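Local coordinates for protein beta-hexosaminidase LpqI (Mycobacterium tuberculosis H37Rv, PDB 6GFV) that removes terminal beta-1,4-linked N-acetylglucosamine from peptidoglycan fragments, working as a family 3 glycoside hydrolase in cell-wall recycling, at residues Thr158-Ala163 and Tyr213-Thr218; Gly174-Leu179 and Asp262-Ser267. All coordinates share one frame; numbering follows the deposited sequence.

Contact 1: Thr158-Ala163 and Tyr213-Thr218; sequences TVTAYA and YRTLVT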
ATOM      1  N   THR A 158     -15.375 -13.506 -10.761  1.00 22.02           N
ATOM      2  CA  THR A 158     -14.154 -13.803 -11.497  1.00 16.82           C
ATOM      3  C   THR A 158     -12.961 -13.129 -10.834  1.00 15.76           C
ATOM      4  O   THR A 158     -11.906 -13.736 -10.647  1.00 15.46           O
ATOM      5  CB  THR A 158     -14.262 -13.333 -12.963  1.00 17.56           C
ATOM      6  OG1 THR A 158     -15.276 -14.090 -13.635  1.00 18.70           O
ATOM      7  CG2 THR A 158     -12.952 -13.500 -13.683  1.00 17.51           C
ATOM      8  N   VAL A 159     -13.129 -11.863 -10.490  1.00 15.29           N
ATOM      9  CA  VAL A 159     -12.077 -11.134  -9.817  1.00 14.39           C
ATOM     10  C   VAL A 159     -11.768 -11.751  -8.449  1.00 13.83           C
ATOM     11  O   VAL A 159     -10.609 -11.876  -8.086  1.00 13.36           O
ATOM     12  CB  VAL A 159     -12.438  -9.634  -9.664  1.00 14.13           C
ATOM     13  CG1 VAL A 159     -11.471  -8.935  -8.728  1.00 13.26           C
ATOM     14  CG2 VAL A 159     -12.452  -8.949 -11.031  1.00 14.71           C
ATOM     15  N   THR A 160     -12.788 -12.155  -7.696  1.00 14.01           N
ATOM     16  CA  THR A 160     -12.547 -12.753  -6.381  1.00 13.64           C
ATOM     17  C   THR A 160     -11.716 -14.020  -6.513  1.00 13.83           C
ATOM     18  O   THR A 160     -10.757 -14.219  -5.753  1.00 13.37           O
ATOM     19  CB  THR A 160     -13.861 -13.064  -5.612  1.00 14.01           C
ATOM     20  OG1 THR A 160     -14.578 -11.854  -5.391  1.00 13.84           O
ATOM     21  CG2 THR A 160     -13.562 -13.667  -4.248  1.00 13.76           C
ATOM     22  N   ALA A 161     -12.049 -14.852  -7.492  1.00 14.58           N
ATOM     23  CA  ALA A 161     -11.326 -16.097  -7.706  1.00 14.90           C
ATOM     24  C   ALA A 161      -9.853 -15.861  -8.101  1.00 14.47           C
ATOM     25  O   ALA A 161      -8.946 -16.401  -7.473  1.00 14.23           O
ATOM     26  CB  ALA A 161     -12.029 -16.939  -8.756  1.00 15.92           C
ATOM     27  N   TYR A 162      -9.620 -15.035  -9.113  1.00 14.48           N
ATOM     28  CA  TYR A 162      -8.254 -14.817  -9.612  1.00 14.24           C
ATOM     29  C   TYR A 162      -7.385 -13.868  -8.781  1.00 13.39           C
ATOM     30  O   TYR A 162      -6.213 -14.165  -8.568  1.00 13.59           O
ATOM     31  CB  TYR A 162      -8.293 -14.337 -11.064  1.00 14.76           C
ATOM     32  CG  TYR A 162      -8.457 -15.473 -12.047  1.00 15.69           C
ATOM     33  CD1 TYR A 162      -7.361 -16.218 -12.463  1.00 15.91           C
ATOM     34  CD2 TYR A 162      -9.707 -15.823 -12.538  1.00 16.46           C
ATOM     35  CE1 TYR A 162      -7.497 -17.268 -13.353  1.00 16.86           C
ATOM     36  CE2 TYR A 162      -9.853 -16.878 -13.433  1.00 17.44           C
ATOM     37  CZ  TYR A 162      -8.740 -17.595 -13.838  1.00 19.70           C
ATOM     38  OH  TYR A 162      -8.864 -18.644 -14.723  1.00 18.69           O
ATOM     39  N   ALA A 163      -7.913 -12.747  -8.309  1.00 12.99           N
ATOM     40  CA  ALA A 163      -7.115 -11.886  -7.438  1.00 12.29           C
ATOM     41  C   ALA A 163      -6.823 -12.598  -6.111  1.00 12.01           C
ATOM     42  O   ALA A 163      -5.758 -12.413  -5.531  1.00 11.64           O
ATOM     43  CB  ALA A 163      -7.795 -10.570  -7.182  1.00 12.03           C
ATOM     44  N   TYR A 213     -13.892  -7.619  -1.956  1.00 11.84           N
ATOM     45  CA  TYR A 213     -13.325  -7.346  -0.641  1.00 12.52           C
ATOM     46  C   TYR A 213     -13.992  -8.149   0.487  1.00 11.72           C
ATOM     47  O   TYR A 213     -13.318  -8.500   1.439  1.00 14.07           O
ATOM     48  CB  TYR A 213     -13.395  -5.844  -0.311  1.00 11.25           C
ATOM     49  CG  TYR A 213     -12.464  -4.961  -1.140  1.00 12.60           C
ATOM     50  CD1 TYR A 213     -11.155  -4.717  -0.748  1.00 10.61           C
ATOM     51  CD2 TYR A 213     -12.907  -4.368  -2.304  1.00 11.29           C
ATOM     52  CE1 TYR A 213     -10.313  -3.910  -1.507  1.00 10.50           C
ATOM     53  CE2 TYR A 213     -12.076  -3.557  -3.066  1.00 11.36           C
ATOM     54  CZ  TYR A 213     -10.790  -3.328  -2.661  1.00 10.81           C
ATOM     55  OH  TYR A 213      -9.995  -2.530  -3.445  1.00 13.84           O
ATOM     56  N   ARG A 214     -15.292  -8.432   0.388  1.00 12.25           N
ATOM     57  CA  ARG A 214     -16.009  -9.137   1.477  1.00 12.66           C
ATOM     58  C   ARG A 214     -15.307 -10.419   1.922  1.00 14.71           C
ATOM     59  O   ARG A 214     -15.310 -10.750   3.096  1.00 12.89           O
ATOM     60  CB  ARG A 214     -17.449  -9.490   1.077  1.00 13.38           C
ATOM     61  CG  ARG A 214     -18.340  -8.324   0.687  1.00 13.52           C
ATOM     62  CD  ARG A 214     -19.720  -8.858   0.264  1.00 14.37           C
ATOM     63  NE  ARG A 214     -20.591  -7.817  -0.259  1.00 16.31           N
ATOM     64  CZ  ARG A 214     -21.702  -8.045  -0.944  1.00 15.41           C
ATOM     65  NH1 ARG A 214     -22.073  -9.285  -1.209  1.00 15.99           N
ATOM     66  NH2 ARG A 214     -22.431  -7.029  -1.381  1.00 15.71           N
ATOM     67  N   THR A 215     -14.692 -11.130   0.985  1.00 12.71           N
ATOM     68  CA  THR A 215     -13.994 -12.351   1.346  1.00 18.61           C
ATOM     69  C   THR A 215     -12.467 -12.187   1.371  1.00 12.28           C
ATOM     70  O   THR A 215     -11.799 -12.869   2.120  1.00 12.35           O
ATOM     71  CB  THR A 215     -14.369 -13.506   0.399  1.00 21.39           C
ATOM     72  OG1 THR A 215     -13.944 -13.199  -0.921  1.00 21.90           O
ATOM     73  CG2 THR A 215     -15.878 -13.718   0.375  1.00 22.75           C
ATOM     74  N   LEU A 216     -11.901 -11.278   0.588  1.00 11.82           N
ATOM     75  CA  LEU A 216     -10.432 -11.215   0.530  1.00 11.41           C
ATOM     76  C   LEU A 216      -9.785 -10.508   1.733  1.00 15.79           C
ATOM     77  O   LEU A 216      -8.616 -10.755   2.039  1.00 12.19           O
ATOM     78  CB  LEU A 216      -9.977 -10.541  -0.764  1.00 11.17           C
ATOM     79  CG  LEU A 216     -10.339 -11.271  -2.057  1.00 11.89           C
ATOM     80  CD1 LEU A 216      -9.632 -10.622  -3.225  1.00 11.42           C
ATOM     81  CD2 LEU A 216     -10.011 -12.756  -1.976  1.00 11.93           C
ATOM     82  N   VAL A 217     -10.529  -9.642   2.422  1.00 11.07           N
ATOM     83  CA  VAL A 217      -9.948  -8.920   3.550  1.00 16.09           C
ATOM     84  C   VAL A 217      -9.758  -9.811   4.772  1.00 16.28           C
ATOM     85  O   VAL A 217      -9.076  -9.422   5.711  1.00 14.37           O
ATOM     86  CB  VAL A 217     -10.794  -7.689   3.971  1.00 17.13           C
ATOM     87  CG1 VAL A 217     -11.035  -6.762   2.792  1.00 15.23           C
ATOM     88  CG2 VAL A 217     -12.111  -8.124   4.610  1.00 14.89           C
ATOM     89  N   THR A 218     -10.337 -11.010   4.744  1.00 11.66           N
ATOM     90  CA  THR A 218     -10.264 -11.923   5.880  1.00 12.16           C
ATOM     91  C   THR A 218      -9.128 -12.923   5.786  1.00 12.26           C
ATOM     92  O   THR A 218      -8.956 -13.750   6.683  1.00 15.70           O
ATOM     93  CB  THR A 218     -11.559 -12.743   6.039  1.00 12.81           C
ATOM     94  OG1 THR A 218     -11.728 -13.612   4.911  1.00 14.53           O
ATOM     95  CG2 THR A 218     -12.736 -11.838   6.146  1.00 23.63           C
TER
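T215, which meets T160 across the contact, takes a hydrogen bond on its own carbonyl: T218 OG1 donates to T215 O at 2.9 Å. The hydroxyl comes in bent, with a C=O...OG1 angle of 139°, and tilted from the carbonyl plane, so the chain at T218 is tied back to T215. The CB of T215 points toward helix 156-172. Its OG1 sits between its own backbone N and carbonyl carbon (chi1 64°), and there it lies against the methyl T160 CG2, 3.4 Å away, with the two side chains crossing at about a right angle. This is van der Waals contact: T160 offers carbon because its own OG1 turns back along the helix to bond the carbonyl of P156, leaving CG2 as the leading atom. L216, one residue on, sets its forked end against T160 and A163. CD2 lies 4.1 Å from the backbone T160 O and 4.3 Å from T160 CG2, while CD1 reaches A163 CB at 4.4 Å. The same leucine rests on L179 of strand 176-182, which places helix 211-216 against the outside of the barrel wall. The two elements are thus joined by van der Waals contact, part methyl-on-oxygen and part aliphatic, with no polar bond between them, at a partly exposed seam with a leucine on its buried side.

Contact 2: Gly174-Leu179 and Asp262-Ser267; sequences GVLPVL and DGPVFS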
ATOM      1  N   GLY A 174       5.792 -15.562   1.538  1.00 12.83           N
ATOM      2  CA  GLY A 174       6.178 -14.669   2.613  1.00 12.80           C
ATOM      3  C   GLY A 174       6.216 -13.182   2.268  1.00 16.74           C
ATOM      4  O   GLY A 174       6.870 -12.408   2.959  1.00 12.84           O
ATOM      5  N   VAL A 175       5.506 -12.786   1.211  1.00 11.91           N
ATOM      6  CA  VAL A 175       5.398 -11.381   0.789  1.00 11.54           C
ATOM      7  C   VAL A 175       3.980 -10.850   1.072  1.00 11.13           C
ATOM      8  O   VAL A 175       3.018 -11.542   0.818  1.00 12.12           O
ATOM      9  CB  VAL A 175       5.729 -11.216  -0.719  1.00 11.53           C
ATOM     10  CG1 VAL A 175       5.431  -9.805  -1.205  1.00 11.25           C
ATOM     11  CG2 VAL A 175       7.211 -11.563  -0.984  1.00 12.01           C
ATOM     12  N   LEU A 176       3.864  -9.642   1.621  1.00 10.96           N
ATOM     13  CA  LEU A 176       2.544  -9.076   1.935  1.00 10.64           C
ATOM     14  C   LEU A 176       1.830  -8.600   0.674  1.00 10.38           C
ATOM     15  O   LEU A 176       2.298  -7.682   0.003  1.00 10.36           O
ATOM     16  CB  LEU A 176       2.648  -7.907   2.920  1.00 10.65           C
ATOM     17  CG  LEU A 176       1.311  -7.231   3.266  1.00 10.40           C
ATOM     18  CD1 LEU A 176       0.570  -8.046   4.305  1.00 10.54           C
ATOM     19  CD2 LEU A 176       1.493  -5.792   3.732  1.00 10.43           C
ATOM     20  N   PRO A 177       0.695  -9.226   0.355  1.00 10.29           N
ATOM     21  CA  PRO A 177      -0.160  -8.740  -0.730  1.00 10.14           C
ATOM     22  C   PRO A 177      -0.996  -7.522  -0.312  1.00 16.31           C
ATOM     23  O   PRO A 177      -1.424  -7.438   0.840  1.00 12.72           O
ATOM     24  CB  PRO A 177      -1.057  -9.935  -1.019  1.00 10.26           C
ATOM     25  CG  PRO A 177      -1.188 -10.625   0.340  1.00 10.36           C
ATOM     26  CD  PRO A 177       0.140 -10.421   1.011  1.00 10.45           C
ATOM     27  N   VAL A 178      -1.234  -6.598  -1.240  1.00  9.91           N
ATOM     28  CA  VAL A 178      -2.015  -5.414  -0.947  1.00  9.81           C
ATOM     29  C   VAL A 178      -3.088  -5.211  -2.009  1.00  9.88           C
ATOM     30  O   VAL A 178      -2.780  -4.951  -3.168  1.00 10.06           O
ATOM     31  CB  VAL A 178      -1.140  -4.143  -0.856  1.00  9.90           C
ATOM     32  CG1 VAL A 178      -1.990  -2.956  -0.466  1.00  9.88           C
ATOM     33  CG2 VAL A 178      -0.031  -4.327   0.171  1.00  9.96           C
ATOM     34  N   LEU A 179      -4.350  -5.355  -1.606  1.00  9.84           N
ATOM     35  CA  LEU A 179      -5.490  -5.156  -2.510  1.00 10.01           C
ATOM     36  C   LEU A 179      -5.673  -3.670  -2.855  1.00 10.10           C
ATOM     37  O   LEU A 179      -5.526  -2.807  -1.996  1.00 12.95           O
ATOM     38  CB  LEU A 179      -6.785  -5.708  -1.866  1.00 10.04           C
ATOM     39  CG  LEU A 179      -6.755  -7.016  -1.051  1.00 10.04           C
ATOM     40  CD1 LEU A 179      -8.134  -7.302  -0.431  1.00 11.05           C
ATOM     41  CD2 LEU A 179      -6.305  -8.214  -1.869  1.00 10.21           C
ATOM     42  N   ASP A 262      -8.878  -4.999  10.409  1.00 11.59           N
ATOM     43  CA  ASP A 262      -7.931  -4.396  11.341  1.00 13.93           C
ATOM     44  C   ASP A 262      -6.468  -4.517  10.867  1.00 11.11           C
ATOM     45  O   ASP A 262      -5.546  -4.295  11.636  1.00 13.43           O
ATOM     46  CB  ASP A 262      -8.088  -5.036  12.727  1.00 13.20           C
ATOM     47  CG  ASP A 262      -7.428  -4.221  13.831  1.00 15.53           C
ATOM     48  OD1 ASP A 262      -7.591  -2.993  13.849  1.00 16.56           O
ATOM     49  OD2 ASP A 262      -6.735  -4.806  14.678  1.00 18.42           O
ATOM     50  N   GLY A 263      -6.272  -4.899   9.606  1.00 10.72           N
ATOM     51  CA  GLY A 263      -4.952  -4.947   9.004  1.00 10.29           C
ATOM     52  C   GLY A 263      -4.427  -3.581   8.590  1.00 10.25           C
ATOM     53  O   GLY A 263      -5.080  -2.574   8.849  1.00 10.59           O
ATOM     54  N   PRO A 264      -3.233  -3.536   7.948  1.00  9.93           N
ATOM     55  CA  PRO A 264      -2.606  -2.272   7.537  1.00 10.95           C
ATOM     56  C   PRO A 264      -3.287  -1.626   6.315  1.00 10.05           C
ATOM     57  O   PRO A 264      -3.539  -2.294   5.316  1.00  9.86           O
ATOM     58  CB  PRO A 264      -1.159  -2.692   7.202  1.00  9.65           C
ATOM     59  CG  PRO A 264      -1.325  -4.094   6.676  1.00  9.37           C
ATOM     60  CD  PRO A 264      -2.463  -4.706   7.475  1.00  9.57           C
ATOM     61  N   VAL A 265      -3.559  -0.330   6.418  1.00 10.41           N
ATOM     62  CA  VAL A 265      -4.174   0.458   5.358  1.00 10.61           C
ATOM     63  C   VAL A 265      -3.195   1.493   4.772  1.00 10.73           C
ATOM     64  O   VAL A 265      -2.617   2.291   5.508  1.00 10.97           O
ATOM     65  CB  VAL A 265      -5.436   1.204   5.861  1.00 11.08           C
ATOM     66  CG1 VAL A 265      -5.986   2.088   4.773  1.00 11.35           C
ATOM     67  CG2 VAL A 265      -6.490   0.218   6.325  1.00 11.06           C
ATOM     68  N   PHE A 266      -3.036   1.476   3.450  1.00 10.65           N
ATOM     69  CA  PHE A 266      -2.097   2.354   2.743  1.00 12.63           C
ATOM     70  C   PHE A 266      -2.808   3.417   1.911  1.00 11.32           C
ATOM     71  O   PHE A 266      -3.738   3.092   1.194  1.00 11.73           O
ATOM     72  CB  PHE A 266      -1.211   1.559   1.769  1.00 10.50           C
ATOM     73  CG  PHE A 266      -0.379   0.477   2.395  1.00 10.77           C
ATOM     74  CD1 PHE A 266      -0.950  -0.697   2.842  1.00  9.79           C
ATOM     75  CD2 PHE A 266       1.000   0.593   2.435  1.00 14.23           C
ATOM     76  CE1 PHE A 266      -0.165  -1.711   3.376  1.00 20.02           C
ATOM     77  CE2 PHE A 266       1.786  -0.419   2.969  1.00 10.20           C
ATOM     78  CZ  PHE A 266       1.204  -1.564   3.439  1.00  9.39           C
ATOM     79  N   SER A 267      -2.334   4.658   1.938  1.00 11.77           N
ATOM     80  CA  SER A 267      -2.730   5.612   0.907  1.00 12.28           C
ATOM     81  C   SER A 267      -2.095   5.228  -0.425  1.00 12.17           C
ATOM     82  O   SER A 267      -1.044   4.579  -0.459  1.00 11.82           O
ATOM     83  CB  SER A 267      -2.341   7.051   1.276  1.00 12.91           C
ATOM     84  OG  SER A 267      -0.966   7.327   1.042  1.00 12.98           O
TER
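V178 and F266 meet inside the TIM barrel of this family 3 hydrolase, on two strands that are not direct neighbours: 176-182 and 265-267 both pair with strand 223-230, which lies between them. Their backbones stay well apart, the nearest CA atoms being those of V178 and F266 at 8.6 Å, and the gap is bridged by side chains alone. Polar pairing goes to other strands and loops: V178 bonds through its backbone to A133, P177 and L179 to G223, and the V265 N-H goes to the carboxylate of D295. The active site is close by: K180, probably a substrate ligand, follows on strand 176-182, and D268, probably the nucleophile, comes just after strand 265-267. The contact itself is wholly apolar. L176 reaches toward the other strand with CG anti to its backbone N (chi1 178°), and its CD2 meets P264 CG at 4.4 Å and the ring atom F266 CZ at 4.2 Å. This one methyl touches both the proline and the aromatic ring. M336 of helix 323-337 also touches L176, P264 and F266, while F132 packs edge-to-face with F266. V178 crosses the phenyl group at about a right angle, and its two methyls run alongside one ring bond, CG1 4.1 Å from F266 CD1 and CG2 4.1 Å from F266 CE1.

Strand 176-182 ties the two contacts together, one against its outer side and one on its inner side. Contact 1 lies outside the barrel, about 17 Å from the chain centre to the contact's centre, and is partly exposed; contact 2 is fully buried, about 6 Å from that centre. L179 forms the bridge: its CD1 is 3.7 Å from L216 CB, while its neighbour V178 serves the interior. Helix 156-172 also precedes this strand in the chain. Chemistry follows place: threonines mix with aliphatic groups at the helix seam, whereas contact 2 joins only aliphatic, proline and phenylalanine side chains.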